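Local coordinates for protein AMP-dependent synthetase and ligase (Xenorhabdus doucetiae, PDB 6QSR) that probably acts as the ApeI hotdog-fold subunit of the dehydratase heterocomplex ApeI:P, which serves the type II polyketide synthase making aryl polyene pigments, at residues P3-H7 with I18-D23; Q44-M49 with L93-Y97. All blocks are in the same frame, centred on the assembly; numbering follows the deposited sequence.

Contact 1: P3-H7 with I18-D23; sequences PIEIH and IQLYLD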
ATOM      1  N   PRO A   3     -10.732  -0.862  11.052  1.00 36.69           N
ATOM      2  CA  PRO A   3     -10.789  -2.079  11.852  1.00 36.18           C
ATOM      3  C   PRO A   3     -11.520  -1.854  13.178  1.00 35.23           C
ATOM      4  O   PRO A   3     -11.957  -0.741  13.457  1.00 32.97           O
ATOM      5  CB  PRO A   3      -9.315  -2.393  12.089  1.00 38.03           C
ATOM      6  CG  PRO A   3      -8.651  -1.061  12.108  1.00 38.03           C
ATOM      7  CD  PRO A   3      -9.536  -0.075  11.395  1.00 38.16           C
ATOM      8  N   ILE A   4     -11.649  -2.908  13.981  1.00 36.01           N
ATOM      9  CA  ILE A   4     -12.354  -2.828  15.259  1.00 36.06           C
ATOM     10  C   ILE A   4     -11.416  -2.238  16.310  1.00 32.95           C
ATOM     11  O   ILE A   4     -10.335  -2.773  16.558  1.00 32.54           O
ATOM     12  CB  ILE A   4     -12.907  -4.213  15.695  1.00 38.29           C
ATOM     13  CG1 ILE A   4     -14.105  -4.584  14.812  1.00 40.74           C
ATOM     14  CG2 ILE A   4     -13.335  -4.213  17.159  1.00 38.60           C
ATOM     15  CD1 ILE A   4     -14.359  -6.067  14.711  1.00 44.12           C
ATOM     16  N   GLU A   5     -11.837  -1.138  16.925  1.00 32.03           N
ATOM     17  CA  GLU A   5     -11.027  -0.476  17.943  1.00 33.88           C
ATOM     18  C   GLU A   5     -11.385  -1.027  19.320  1.00 34.17           C
ATOM     19  O   GLU A   5     -12.511  -0.857  19.784  1.00 34.41           O
ATOM     20  CB  GLU A   5     -11.230   1.038  17.910  1.00 34.44           C
ATOM     21  CG  GLU A   5     -10.203   1.780  18.743  1.00 34.54           C
ATOM     22  CD  GLU A   5     -10.398   3.278  18.722  1.00 37.85           C
ATOM     23  OE1 GLU A   5     -10.377   3.891  19.808  1.00 39.87           O
ATOM     24  OE2 GLU A   5     -10.571   3.847  17.626  1.00 38.63           O
ATOM     25  N   ILE A   6     -10.416  -1.672  19.964  1.00 33.34           N
ATOM     26  CA  ILE A   6     -10.595  -2.254  21.295  1.00 36.22           C
ATOM     27  C   ILE A   6     -10.369  -1.201  22.381  1.00 39.02           C
ATOM     28  O   ILE A   6     -11.128  -1.148  23.347  1.00 40.94           O
ATOM     29  CB  ILE A   6      -9.649  -3.467  21.515  1.00 38.55           C
ATOM     30  CG1 ILE A   6      -9.866  -4.540  20.433  1.00 38.16           C
ATOM     31  CG2 ILE A   6      -9.830  -4.073  22.907  1.00 42.40           C
ATOM     32  CD1 ILE A   6     -11.273  -5.103  20.348  1.00 40.65           C
ATOM     33  N   HIS A   7      -9.332  -0.375  22.217  1.00 38.11           N
ATOM     34  CA  HIS A   7      -8.948   0.622  23.218  1.00 38.13           C
ATOM     35  C   HIS A   7      -8.092   1.725  22.587  1.00 33.67           C
ATOM     36  O   HIS A   7      -7.344   1.469  21.643  1.00 25.20           O
ATOM     37  CB  HIS A   7      -8.166  -0.068  24.347  1.00 44.39           C
ATOM     38  CG  HIS A   7      -8.000   0.767  25.582  1.00 53.05           C
ATOM     39  ND1 HIS A   7      -6.771   1.007  26.157  1.00 56.66           N
ATOM     40  CD2 HIS A   7      -8.909   1.408  26.355  1.00 57.85           C
ATOM     41  CE1 HIS A   7      -6.930   1.759  27.231  1.00 61.97           C
ATOM     42  NE2 HIS A   7      -8.217   2.019  27.373  1.00 60.60           N
ATOM     43  N   ILE A  18      -3.206   2.756  20.142  1.00 26.29           N
ATOM     44  CA  ILE A  18      -4.510   2.208  19.761  1.00 26.83           C
ATOM     45  C   ILE A  18      -4.384   0.695  19.648  1.00 27.16           C
ATOM     46  O   ILE A  18      -3.457   0.195  19.006  1.00 23.98           O
ATOM     47  CB  ILE A  18      -5.018   2.792  18.417  1.00 27.67           C
ATOM     48  CG1 ILE A  18      -4.979   4.331  18.408  1.00 30.00           C
ATOM     49  CG2 ILE A  18      -6.446   2.357  18.139  1.00 26.77           C
ATOM     50  CD1 ILE A  18      -3.821   4.914  17.635  1.00 29.67           C
ATOM     51  N   GLN A  19      -5.307  -0.027  20.284  1.00 27.76           N
ATOM     52  CA  GLN A  19      -5.366  -1.471  20.165  1.00 28.67           C
ATOM     53  C   GLN A  19      -6.460  -1.807  19.155  1.00 27.69           C
ATOM     54  O   GLN A  19      -7.617  -1.412  19.345  1.00 25.36           O
ATOM     55  CB  GLN A  19      -5.646  -2.117  21.515  1.00 30.28           C
ATOM     56  CG  GLN A  19      -5.614  -3.638  21.493  1.00 34.79           C
ATOM     57  CD  GLN A  19      -5.628  -4.242  22.883  1.00 40.27           C
ATOM     58  OE1 GLN A  19      -6.090  -3.620  23.840  1.00 43.38           O
ATOM     59  NE2 GLN A  19      -5.117  -5.459  23.001  1.00 43.75           N
ATOM     60  N   LEU A  20      -6.075  -2.526  18.095  1.00 26.72           N
ATOM     61  CA  LEU A  20      -6.946  -2.836  16.963  1.00 26.75           C
ATOM     62  C   LEU A  20      -7.051  -4.325  16.735  1.00 25.51           C
ATOM     63  O   LEU A  20      -6.071  -5.053  16.887  1.00 25.97           O
ATOM     64  CB  LEU A  20      -6.392  -2.218  15.681  1.00 27.84           C
ATOM     65  CG  LEU A  20      -6.200  -0.710  15.680  1.00 25.02           C
ATOM     66  CD1 LEU A  20      -5.555  -0.298  14.370  1.00 27.17           C
ATOM     67  CD2 LEU A  20      -7.529  -0.002  15.884  1.00 24.00           C
ATOM     68  N   TYR A  21      -8.229  -4.758  16.314  1.00 26.50           N
ATOM     69  CA  TYR A  21      -8.484  -6.163  16.019  1.00 28.11           C
ATOM     70  C   TYR A  21      -8.857  -6.311  14.541  1.00 25.58           C
ATOM     71  O   TYR A  21      -9.690  -5.567  14.027  1.00 24.90           O
ATOM     72  CB  TYR A  21      -9.594  -6.692  16.921  1.00 30.33           C
ATOM     73  CG  TYR A  21     -10.045  -8.078  16.537  1.00 29.97           C
ATOM     74  CD1 TYR A  21      -9.296  -9.195  16.891  1.00 28.56           C
ATOM     75  CD2 TYR A  21     -11.208  -8.269  15.789  1.00 30.71           C
ATOM     76  CE1 TYR A  21      -9.702 -10.471  16.522  1.00 28.16           C
ATOM     77  CE2 TYR A  21     -11.623  -9.540  15.422  1.00 29.99           C
ATOM     78  CZ  TYR A  21     -10.864 -10.637  15.786  1.00 28.74           C
ATOM     79  OH  TYR A  21     -11.275 -11.903  15.414  1.00 29.67           O
ATOM     80  N   LEU A  22      -8.234  -7.283  13.878  1.00 24.68           N
ATOM     81  CA  LEU A  22      -8.480  -7.569  12.469  1.00 24.27           C
ATOM     82  C   LEU A  22      -9.533  -8.669  12.339  1.00 27.25           C
ATOM     83  O   LEU A  22      -9.263  -9.831  12.636  1.00 29.27           O
ATOM     84  CB  LEU A  22      -7.179  -7.997  11.785  1.00 20.90           C
ATOM     85  CG  LEU A  22      -5.981  -7.053  11.950  1.00 20.56           C
ATOM     86  CD1 LEU A  22      -4.824  -7.530  11.090  1.00 18.70           C
ATOM     87  CD2 LEU A  22      -6.380  -5.630  11.609  1.00 22.19           C
ATOM     88  N   ASP A  23     -10.733  -8.285  11.908  1.00 27.67           N
ATOM     89  CA  ASP A  23     -11.817  -9.229  11.668  1.00 27.84           C
ATOM     90  C   ASP A  23     -11.695  -9.861  10.280  1.00 27.02           C
ATOM     91  O   ASP A  23     -11.343  -9.168   9.321  1.00 26.57           O
ATOM     92  CB  ASP A  23     -13.170  -8.524  11.778  1.00 29.67           C
ATOM     93  CG  ASP A  23     -14.316  -9.500  11.968  1.00 31.82           C
ATOM     94  OD1 ASP A  23     -14.981  -9.845  10.972  1.00 32.66           O
ATOM     95  OD2 ASP A  23     -14.533  -9.947  13.110  1.00 36.06           O
TER
HETATM   96  O   HOH W   1     -11.135  -5.373  11.779  1.00 29.43           O

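Contact 2: Q44-M49 with L93-Y97; sequences QIDWVM and LTFRY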
ATOM      1  N   GLN A  44      -2.400  -0.262   6.567  1.00 18.83           N
ATOM      2  CA  GLN A  44      -1.664   0.131   7.770  1.00 21.45           C
ATOM      3  C   GLN A  44      -1.312   1.625   7.740  1.00 19.91           C
ATOM      4  O   GLN A  44      -1.400   2.308   8.764  1.00 19.76           O
ATOM      5  CB  GLN A  44      -0.402  -0.727   7.934  1.00 24.32           C
ATOM      6  CG  GLN A  44      -0.689  -2.219   8.135  1.00 25.70           C
ATOM      7  CD  GLN A  44       0.574  -3.066   8.126  1.00 28.40           C
ATOM      8  OE1 GLN A  44       1.512  -2.804   8.875  1.00 32.17           O
ATOM      9  NE2 GLN A  44       0.602  -4.089   7.273  1.00 27.84           N
ATOM     10  N   ILE A  45      -0.970   2.127   6.562  1.00 20.78           N
ATOM     11  CA  ILE A  45      -0.718   3.567   6.369  1.00 21.15           C
ATOM     12  C   ILE A  45      -2.037   4.350   6.479  1.00 21.94           C
ATOM     13  O   ILE A  45      -2.080   5.418   7.119  1.00 20.68           O
ATOM     14  CB  ILE A  45       0.011   3.839   5.041  1.00 20.58           C
ATOM     15  CG1 ILE A  45       1.409   3.209   5.083  1.00 22.79           C
ATOM     16  CG2 ILE A  45       0.152   5.337   4.779  1.00 20.07           C
ATOM     17  CD1 ILE A  45       1.978   2.893   3.729  1.00 25.14           C
ATOM     18  N   ASP A  46      -3.098   3.796   5.887  1.00 21.00           N
ATOM     19  CA  ASP A  46      -4.428   4.416   5.887  1.00 20.00           C
ATOM     20  C   ASP A  46      -4.910   4.729   7.315  1.00 19.33           C
ATOM     21  O   ASP A  46      -5.347   5.839   7.582  1.00 18.17           O
ATOM     22  CB  ASP A  46      -5.434   3.535   5.124  1.00 20.57           C
ATOM     23  CG  ASP A  46      -6.730   4.261   4.793  1.00 22.25           C
ATOM     24  OD1 ASP A  46      -6.712   5.189   3.960  1.00 23.27           O
ATOM     25  OD2 ASP A  46      -7.780   3.891   5.347  1.00 25.77           O
ATOM     26  N   TRP A  47      -4.773   3.772   8.237  1.00 19.27           N
ATOM     27  CA  TRP A  47      -5.221   3.958   9.620  1.00 18.29           C
ATOM     28  C   TRP A  47      -4.329   4.926  10.405  1.00 17.79           C
ATOM     29  O   TRP A  47      -4.828   5.741  11.173  1.00 19.98           O
ATOM     30  CB  TRP A  47      -5.321   2.612  10.353  1.00 18.48           C
ATOM     31  CG  TRP A  47      -6.180   1.608   9.648  1.00 21.04           C
ATOM     32  CD1 TRP A  47      -7.218   1.860   8.789  1.00 22.05           C
ATOM     33  CD2 TRP A  47      -6.084   0.184   9.752  1.00 23.11           C
ATOM     34  NE1 TRP A  47      -7.756   0.676   8.333  1.00 23.73           N
ATOM     35  CE2 TRP A  47      -7.085  -0.368   8.916  1.00 24.97           C
ATOM     36  CE3 TRP A  47      -5.243  -0.682  10.463  1.00 23.80           C
ATOM     37  CZ2 TRP A  47      -7.269  -1.753   8.776  1.00 26.35           C
ATOM     38  CZ3 TRP A  47      -5.424  -2.065  10.316  1.00 25.28           C
ATOM     39  CH2 TRP A  47      -6.427  -2.579   9.477  1.00 26.33           C
ATOM     40  N   VAL A  48      -3.022   4.850  10.196  1.00 16.79           N
ATOM     41  CA  VAL A  48      -2.100   5.853  10.738  1.00 17.69           C
ATOM     42  C   VAL A  48      -2.575   7.261  10.371  1.00 17.65           C
ATOM     43  O   VAL A  48      -2.692   8.128  11.237  1.00 18.08           O
ATOM     44  CB  VAL A  48      -0.640   5.599  10.300  1.00 17.66           C
ATOM     45  CG1 VAL A  48       0.248   6.808  10.582  1.00 15.17           C
ATOM     46  CG2 VAL A  48      -0.089   4.382  11.029  1.00 20.22           C
ATOM     47  N   MET A  49      -2.904   7.468   9.106  1.00 18.23           N
ATOM     48  CA  MET A  49      -3.412   8.772   8.663  1.00 18.78           C
ATOM     49  C   MET A  49      -4.766   9.156   9.282  1.00 19.76           C
ATOM     50  O   MET A  49      -4.987  10.332   9.556  1.00 20.13           O
ATOM     51  CB  MET A  49      -3.482   8.828   7.140  1.00 18.71           C
ATOM     52  CG  MET A  49      -2.118   8.719   6.472  1.00 19.22           C
ATOM     53  SD  MET A  49      -0.974  10.064   6.840  1.00 22.61           S
ATOM     54  CE  MET A  49      -2.050  11.484   6.622  1.00 21.18           C
ATOM     55  N   LEU A  93       5.446  12.481  11.339  1.00 19.02           N
ATOM     56  CA  LEU A  93       4.593  11.498  11.964  1.00 20.07           C
ATOM     57  C   LEU A  93       5.342  10.169  11.908  1.00 21.39           C
ATOM     58  O   LEU A  93       5.744   9.721  10.823  1.00 21.22           O
ATOM     59  CB  LEU A  93       3.285  11.410  11.178  1.00 23.14           C
ATOM     60  CG  LEU A  93       2.114  10.590  11.692  1.00 27.29           C
ATOM     61  CD1 LEU A  93       1.537  11.204  12.965  1.00 31.94           C
ATOM     62  CD2 LEU A  93       1.046  10.496  10.603  1.00 25.48           C
ATOM     63  N   THR A  94       5.528   9.550  13.070  1.00 22.30           N
ATOM     64  CA  THR A  94       6.212   8.271  13.181  1.00 22.11           C
ATOM     65  C   THR A  94       5.243   7.268  13.757  1.00 20.76           C
ATOM     66  O   THR A  94       4.406   7.623  14.591  1.00 19.01           O
ATOM     67  CB  THR A  94       7.463   8.383  14.064  1.00 24.27           C
ATOM     68  OG1 THR A  94       7.117   9.022  15.289  1.00 29.18           O
ATOM     69  CG2 THR A  94       8.506   9.233  13.381  1.00 25.23           C
ATOM     70  N   PHE A  95       5.343   6.023  13.297  1.00 20.13           N
ATOM     71  CA  PHE A  95       4.426   4.962  13.735  1.00 18.79           C
ATOM     72  C   PHE A  95       5.091   3.602  13.818  1.00 18.94           C
ATOM     73  O   PHE A  95       6.105   3.339  13.174  1.00 19.23           O
ATOM     74  CB  PHE A  95       3.180   4.860  12.835  1.00 19.17           C
ATOM     75  CG  PHE A  95       3.451   4.300  11.466  1.00 19.71           C
ATOM     76  CD1 PHE A  95       3.834   5.136  10.421  1.00 19.97           C
ATOM     77  CD2 PHE A  95       3.325   2.940  11.210  1.00 20.75           C
ATOM     78  CE1 PHE A  95       4.087   4.628   9.154  1.00 20.17           C
ATOM     79  CE2 PHE A  95       3.582   2.426   9.937  1.00 20.06           C
ATOM     80  CZ  PHE A  95       3.962   3.272   8.912  1.00 20.10           C
ATOM     81  N   ARG A  96       4.461   2.729  14.591  1.00 20.43           N
ATOM     82  CA  ARG A  96       4.929   1.375  14.748  1.00 21.34           C
ATOM     83  C   ARG A  96       3.695   0.531  15.042  1.00 19.10           C
ATOM     84  O   ARG A  96       2.843   0.947  15.826  1.00 18.61           O
ATOM     85  CB  ARG A  96       5.962   1.330  15.881  1.00 26.48           C
ATOM     86  CG  ARG A  96       6.475  -0.044  16.265  1.00 33.53           C
ATOM     87  CD  ARG A  96       7.437   0.049  17.445  1.00 41.00           C
ATOM     88  NE  ARG A  96       7.902  -1.276  17.862  1.00 52.50           N
ATOM     89  CZ  ARG A  96       8.510  -1.561  19.019  1.00 62.22           C
ATOM     90  NH1 ARG A  96       8.751  -0.616  19.931  1.00 68.27           N
ATOM     91  NH2 ARG A  96       8.883  -2.815  19.269  1.00 62.40           N
ATOM     92  N   TYR A  97       3.561  -0.593  14.346  1.00 19.81           N
ATOM     93  CA  TYR A  97       2.539  -1.589  14.656  1.00 20.26           C
ATOM     94  C   TYR A  97       3.237  -2.765  15.307  1.00 20.83           C
ATOM     95  O   TYR A  97       4.164  -3.324  14.725  1.00 19.02           O
ATOM     96  CB  TYR A  97       1.844  -2.085  13.388  1.00 21.57           C
ATOM     97  CG  TYR A  97       0.785  -1.178  12.796  1.00 21.73           C
ATOM     98  CD1 TYR A  97       1.113  -0.198  11.845  1.00 21.05           C
ATOM     99  CD2 TYR A  97      -0.558  -1.337  13.141  1.00 22.62           C
ATOM    100  CE1 TYR A  97       0.133   0.606  11.277  1.00 20.53           C
ATOM    101  CE2 TYR A  97      -1.546  -0.535  12.581  1.00 21.68           C
ATOM    102  CZ  TYR A  97      -1.201   0.429  11.650  1.00 21.39           C
ATOM    103  OH  TYR A  97      -2.200   1.207  11.114  1.00 20.62           O
TER

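Contact 1: P3-H7 with I18-D23
Ile4 and Tyr21 form an antiparallel hydrogen-bonded pair, Glu5 and Leu20 the non-hydrogen-bonded pair beside it, and the register then slips by one residue, so that Ile6 and His7 both face Gln19 in a classic beta bulge. The bulge keeps its bonds: Ile6 N reaches Gln19 O at 2.9 Å, and Gln19 N gives a nearly straight bond (169° at the hydrogen) to His7 O. At the other end, Tyr21 N to Ile4 O is firm at 2.9 Å, whereas the return bond from Ile4 N to Tyr21 O is weak, and a water bound to Tyr21 O and Asp23 N sits beside it. The side chains of Ile4 and Tyr21 lie side by side, pointing the same way. With CG1 next to the backbone N (chi1 -73°), Ile4 brings its terminal CD1 to the ring edge, in the ring plane, 4.0 Å from Tyr21 CD2. Ile6 lays CG1 4.1 Å from Tyr21 CB. On the other face of the hairpin, Pro3 CG rests 3.9 Å from Leu20 CD1, where Trp47 and Tyr51 of helix 41-56 pack. Glu5 touches Ile18 CG2 with its CG at 3.8 Å, while its extended chain carries the carboxylate on to Arg8 and Tyr51. The whole is a bulged beta hairpin of strands 4-9 and 15-21, at one margin of the antiparallel hotdog sheet.

Contact 2: Q44-M49 with L93-Y97
Tyr97 reaches from strand 93-97 to the backbone of helix 44-49, where its OH donates a 2.7 Å hydrogen bond to Gln44 O. The hydroxyl meets that oxygen on a lone pair in the carbonyl plane, at a C=O...O angle of 121°. The same carbonyl also accepts a weak helical bond from Val48 N, and the phenol is the nearer of the two donors. Gln44 crosses the Tyr97 ring obliquely: CB lies 3.6 Å from Tyr97 CE1, CG stands over one face toward the rim, and the amide, roughly perpendicular to the ring, extends to Ser111. Trp47 CB is 3.5 Å from Tyr97 OH. One turn on from Gln44, the methyls of Val48 serve different neighbours. At chi1 166°, CG1 lies anti to the backbone N and slides past Leu93 CD2 at 3.8 Å; CG2 touches Tyr97 CE1 and presses over one face of Phe95 in a CH-pi contact, 3.9 Å from the ring centroid. Phe95 CG sits between the backbone N and carbonyl carbon (chi1 71°), which turns that ring face to the valine. Helix against sheet, as in a hotdog fold, this buried contact joins chiefly by apolar packing, with the phenol's polar end satisfied by a main-chain carbonyl.

Overall arrangement
From the N terminus, the chain first turns back on itself at contact 1, where 3-7 and 18-23 close the short loop of a hairpin. Helix 41-56 follows, and contact 2 closes a much longer loop when strand 92-99 packs against the helix. The two closures stand in series, neither nested nor crossed, with centres about 14 Å apart. Both reach one antiparallel sheet, contact 1 at its margin within this chain and contact 2 through the inner strand 92-99, and strand 79-87 lies between their strands. Trp47 links them directly: Pro3 CD approaches Trp47 CE2 at 3.5 Å, with Leu20 and Leu22 also against the indole. Also on the helix, Asp46 hydrogen-bonds Trp77 of the partner FabA/FabZ dehydratase chain.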